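Local coordinates for A1 protein (Enterobacteria phage Qbeta, PDB 3RLK), which is a minor virion protein made by read-through of the coat protein stop codon, and probably serves the phage in infecting its host, at residues Phe63-Leu67 with Lys68-Gly72; Ile147-Tyr150 with His151-Gly154. All coordinates share one frame; numbering follows the deposited sequence.

In the fold
Both contacts are tight turns that deliver the chain into a strand of the read-through domain. Contact 1 bridges strands 62-63 and 71-72, and contact 2 joins helix 144-147 to strand 154-159. Their centres are about 19 Å apart, and their nearest atoms, about 8 Å apart, do not touch. What relates them is the end of the chain: Leu67 and Leu70 of contact 1 rest on strand 183-188 and Leu71 on Pro190, while the backbone of Asp153 in contact 2 is hydrogen-bonded to Val189. Both are pieces of the domain's framework; neither contains a bound ligand.

Contact 1. Residues Phe63-Leu67 with Lys68-Gly72; sequences FDVAL and KDLLG
Asp69 reaches back along the chain to Ala66 and is bonded to it twice. Its OD2 accepts the backbone N of Ala66 at 2.7 Å, the N-H approaching from above the carboxylate plane, 51° out of it. In return the backbone N of Asp69 donates to the O of Ala66 at 2.9 Å, closing a type I turn with Leu67 and Lys68 at its corners. The side chain can fold back because its CG lies beside its own backbone N (chi1 -65°), which sets the carboxylate over the start of the coil. Aspartate is short enough for this, while its OD1 bonds to Thr25. Lys68 NZ bonds to the same Thr25 hydroxyl, so a cationic group lies close by; together these partners would probably favour the ionised form of this buried carboxylate. The methyl of Ala66 is small enough to sit close, CB 3.6 Å from Asp69 OD2.

Leu70 N bonds to Leu67 O at 3.0 Å in a second, overlapping turn, and Leu71 N to Lys68 O at 3.2 Å in a third, continuing the right-handed coil. Two apolar pairs follow, Val65 with Leu70 and Leu67 with Leu71. CG2 of Val65 meets CD1 of Leu70 at 4.0 Å, the two side chains crossing at about a right angle. CG of Leu67, carried opposite the backbone N (chi1 178°), lies 3.9 Å from CD1 of Leu71. Leucine suits positions 67, 70 and 71, being long enough to touch both a neighbour in the turn and the surrounding domain.

Leu67 and Leu70 pack on Ile187 of strand 183-188, Leu70 also on Ala185, Leu67 on Tyr28 of strand 28-29, and Leu71 on Pro190. Beyond the turn, Gly72 pairs with Gly90, where strand 71-72 runs antiparallel to strand 90-91.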
loop_
_atom_site.group_PDB
_atom_site.type_symbol
_atom_site.label_atom_id
_atom_site.label_comp_id
_atom_site.label_asym_id
_atom_site.label_seq_id
_atom_site.Cartn_x
_atom_site.Cartn_y
_atom_site.Cartn_z
ATOM N N PHE A 63 7.824 2.473 10.549
ATOM C CA PHE A 63 7.010 3.657 10.230
ATOM C C PHE A 63 6.883 4.579 11.458
ATOM O O PHE A 63 6.985 4.141 12.620
ATOM C CB PHE A 63 5.585 3.235 9.828
ATOM C CG PHE A 63 5.549 2.221 8.716
ATOM C CD1 PHE A 63 5.825 2.601 7.382
ATOM C CD2 PHE A 63 5.191 0.906 8.954
ATOM C CE1 PHE A 63 5.713 1.669 6.310
ATOM C CE2 PHE A 63 5.098 -0.022 7.925
ATOM C CZ PHE A 63 5.357 0.307 6.613
ATOM N N ASP A 64 6.701 5.881 11.185
ATOM C CA ASP A 64 6.608 6.874 12.249
ATOM C C ASP A 64 5.128 7.097 12.564
ATOM O O ASP A 64 4.648 8.238 12.560
ATOM C CB ASP A 64 7.236 8.177 11.769
ATOM C CG ASP A 64 8.749 8.077 11.609
ATOM O OD1 ASP A 64 9.397 7.326 12.388
ATOM O OD2 ASP A 64 9.298 8.811 10.752
ATOM N N VAL A 65 4.404 6.004 12.733
ATOM C CA VAL A 65 3.052 6.052 13.356
ATOM C C VAL A 65 2.994 4.895 14.314
ATOM O O VAL A 65 3.723 3.882 14.050
ATOM C CB VAL A 65 1.877 5.871 12.338
ATOM C CG1 VAL A 65 1.705 7.064 11.533
ATOM C CG2 VAL A 65 2.035 4.594 11.439
ATOM N N ALA A 66 2.158 5.000 15.379
ATOM C CA ALA A 66 1.820 3.835 16.242
ATOM C C ALA A 66 0.743 3.033 15.525
ATOM O O ALA A 66 -0.096 3.594 14.808
ATOM C CB ALA A 66 1.306 4.224 17.653
ATOM N N LEU A 67 0.738 1.713 15.728
ATOM C CA LEU A 67 -0.392 0.958 15.188
ATOM C C LEU A 67 -1.695 1.590 15.612
ATOM O O LEU A 67 -2.596 1.733 14.752
ATOM C CB LEU A 67 -0.382 -0.483 15.680
ATOM C CG LEU A 67 -1.537 -1.363 15.223
ATOM C CD1 LEU A 67 -1.540 -1.550 13.703
ATOM C CD2 LEU A 67 -1.251 -2.702 15.913
ATOM N N LYS A 68 -1.830 1.955 16.883
ATOM C CA LYS A 68 -3.171 2.447 17.310
ATOM C C LYS A 68 -3.563 3.713 16.524
ATOM O O LYS A 68 -4.767 4.001 16.423
ATOM C CB LYS A 68 -3.287 2.686 18.812
ATOM C CG LYS A 68 -2.504 3.888 19.402
ATOM C CD LYS A 68 -2.987 4.293 20.772
ATOM C CE LYS A 68 -2.796 5.796 20.960
ATOM N NZ LYS A 68 -1.359 6.146 21.212
ATOM N N ASP A 69 -2.598 4.445 15.947
ATOM C CA ASP A 69 -2.982 5.665 15.189
ATOM C C ASP A 69 -3.885 5.387 13.988
ATOM O O ASP A 69 -4.677 6.262 13.566
ATOM C CB ASP A 69 -1.748 6.411 14.638
ATOM C CG ASP A 69 -0.875 6.958 15.744
ATOM O OD1 ASP A 69 -1.479 7.198 16.828
ATOM O OD2 ASP A 69 0.368 7.065 15.583
ATOM N N LEU A 70 -3.748 4.175 13.446
ATOM C CA LEU A 70 -4.455 3.791 12.226
ATOM C C LEU A 70 -5.724 3.023 12.478
ATOM O O LEU A 70 -6.402 2.662 11.491
ATOM C CB LEU A 70 -3.533 2.941 11.347
ATOM C CG LEU A 70 -2.110 3.470 11.172
ATOM C CD1 LEU A 70 -1.243 2.488 10.398
ATOM C CD2 LEU A 70 -2.029 4.853 10.457
ATOM N N LEU A 71 -5.990 2.712 13.765
ATOM C CA LEU A 71 -7.108 1.878 14.175
ATOM C C LEU A 71 -8.230 2.719 14.831
ATOM O O LEU A 71 -8.002 3.844 15.261
ATOM C CB LEU A 71 -6.710 0.803 15.146
ATOM C CG LEU A 71 -5.674 -0.197 14.542
ATOM C CD1 LEU A 71 -5.403 -1.251 15.618
ATOM C CD2 LEU A 71 -6.023 -0.858 13.192
ATOM N N GLY A 72 -9.454 2.233 14.756
ATOM C CA GLY A 72 -10.536 2.960 15.405
ATOM C C GLY A 72 -11.776 2.160 15.240
ATOM O O GLY A 72 -11.711 0.913 15.207
#

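Contact 2. Residues Ile147-Tyr150 with His151-Gly154; sequences IAAY and HADG
Tyr150 and His151 form the corner of a type II turn closed by Ala149 and Ala152. The backbone bonds come first: Ala152 N donates to Ala149 O at 2.9 Å, nearly straight at 169°. His151 has positive phi, a left-handed conformation uncommon for a residue with a side chain. Farther down, Gly154 N makes only a weak bond to Ile147 O at 3.3 Å, and Gly154 CA comes equally near this oxygen in a CA-H...O contact. Having no side chain, glycine can press closely against the end of helix 144-147.

A water donates to Ala149 O at 3.0 Å and weakly accepts from Asp153 N.

The side chains of Tyr150 and His151 run alongside each other, and the imidazole lies over one face of the phenol ring, toward its rim, with the planes oblique at 37°. Tyr150 CG stands opposite its backbone N (chi1 -175°), which brings CE2 within 3.5 Å of His151 ND1.

Among apolar contacts, Ala149 CB and Ala152 CB meet loosely at 4.2 Å, and Ile147 CG2 lies 3.8 Å from Gly154 C. Ala152, small enough to fit inside the loop, rests with Ile147 on Phe32.

The chemistry implies one firm closure within the loop, Ala152 to Ala149, with weaker help from water and Gly154. The His151 ring also meets that of Tyr85, whose hydroxyl bonds to Asp153 OD1; Arg82 and Val189 further tie residues 153-154 to the domain.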
loop_
_atom_site.group_PDB
_atom_site.type_symbol
_atom_site.label_atom_id
_atom_site.label_comp_id
_atom_site.label_asym_id
_atom_site.label_seq_id
_atom_site.Cartn_x
_atom_site.Cartn_y
_atom_site.Cartn_z
ATOM N N ILE A 147 1.764 -9.645 2.035
ATOM C CA ILE A 147 0.694 -8.863 2.711
ATOM C C ILE A 147 -0.678 -9.601 2.620
ATOM O O ILE A 147 -1.444 -9.612 3.573
ATOM C CB ILE A 147 0.605 -7.435 2.062
ATOM C CG1 ILE A 147 1.949 -6.713 2.305
ATOM C CG2 ILE A 147 -0.672 -6.676 2.546
ATOM C CD1 ILE A 147 2.102 -5.398 1.495
ATOM N N ALA A 148 -1.018 -10.129 1.457
ATOM C CA ALA A 148 -2.298 -10.721 1.201
ATOM C C ALA A 148 -2.390 -12.267 1.352
ATOM O O ALA A 148 -3.383 -12.879 0.938
ATOM C CB ALA A 148 -2.835 -10.252 -0.198
ATOM N N ALA A 149 -1.387 -12.884 1.956
ATOM C CA ALA A 149 -1.342 -14.360 2.126
ATOM C C ALA A 149 -2.418 -14.828 3.081
ATOM O O ALA A 149 -2.884 -14.117 3.940
ATOM C CB ALA A 149 0.001 -14.816 2.659
ATOM N N TYR A 150 -2.803 -16.068 2.899
ATOM C CA TYR A 150 -3.807 -16.694 3.747
ATOM C C TYR A 150 -3.427 -16.466 5.199
ATOM O O TYR A 150 -2.294 -16.750 5.610
ATOM C CB TYR A 150 -3.880 -18.171 3.400
ATOM C CG TYR A 150 -4.960 -18.937 4.104
ATOM C CD1 TYR A 150 -6.309 -18.703 3.823
ATOM C CD2 TYR A 150 -4.626 -19.945 5.032
ATOM C CE1 TYR A 150 -7.304 -19.443 4.469
ATOM C CE2 TYR A 150 -5.581 -20.667 5.661
ATOM C CZ TYR A 150 -6.922 -20.437 5.387
ATOM O OH TYR A 150 -7.837 -21.234 6.054
ATOM N N HIS A 151 -4.360 -15.865 5.944
ATOM C CA HIS A 151 -4.153 -15.543 7.387
ATOM C C HIS A 151 -3.109 -14.492 7.761
ATOM O O HIS A 151 -2.840 -14.316 8.970
ATOM C CB HIS A 151 -3.937 -16.795 8.265
ATOM C CG HIS A 151 -5.218 -17.553 8.547
ATOM N ND1 HIS A 151 -5.260 -18.924 8.688
ATOM C CD2 HIS A 151 -6.512 -17.125 8.652
ATOM C CE1 HIS A 151 -6.511 -19.307 8.909
ATOM N NE2 HIS A 151 -7.293 -18.241 8.871
ATOM N N ALA A 152 -2.504 -13.819 6.784
ATOM C CA ALA A 152 -1.525 -12.755 7.130
ATOM C C ALA A 152 -2.230 -11.529 7.746
ATOM O O ALA A 152 -1.632 -10.786 8.568
ATOM C CB ALA A 152 -0.732 -12.262 5.898
ATOM N N ASP A 153 -3.487 -11.367 7.357
ATOM C CA ASP A 153 -4.318 -10.231 7.773
ATOM C C ASP A 153 -3.600 -8.864 7.552
ATOM O O ASP A 153 -3.691 -7.921 8.384
ATOM C CB ASP A 153 -4.668 -10.340 9.244
ATOM C CG ASP A 153 -5.516 -11.551 9.550
ATOM O OD1 ASP A 153 -6.133 -12.099 8.605
ATOM O OD2 ASP A 153 -5.517 -11.881 10.753
ATOM N N GLY A 154 -2.876 -8.783 6.443
ATOM C CA GLY A 154 -2.108 -7.571 6.105
ATOM C C GLY A 154 -3.004 -6.520 5.508
ATOM O O GLY A 154 -3.894 -6.836 4.695
HETATM O O HOH W 1 -4.631 -11.714 4.253
#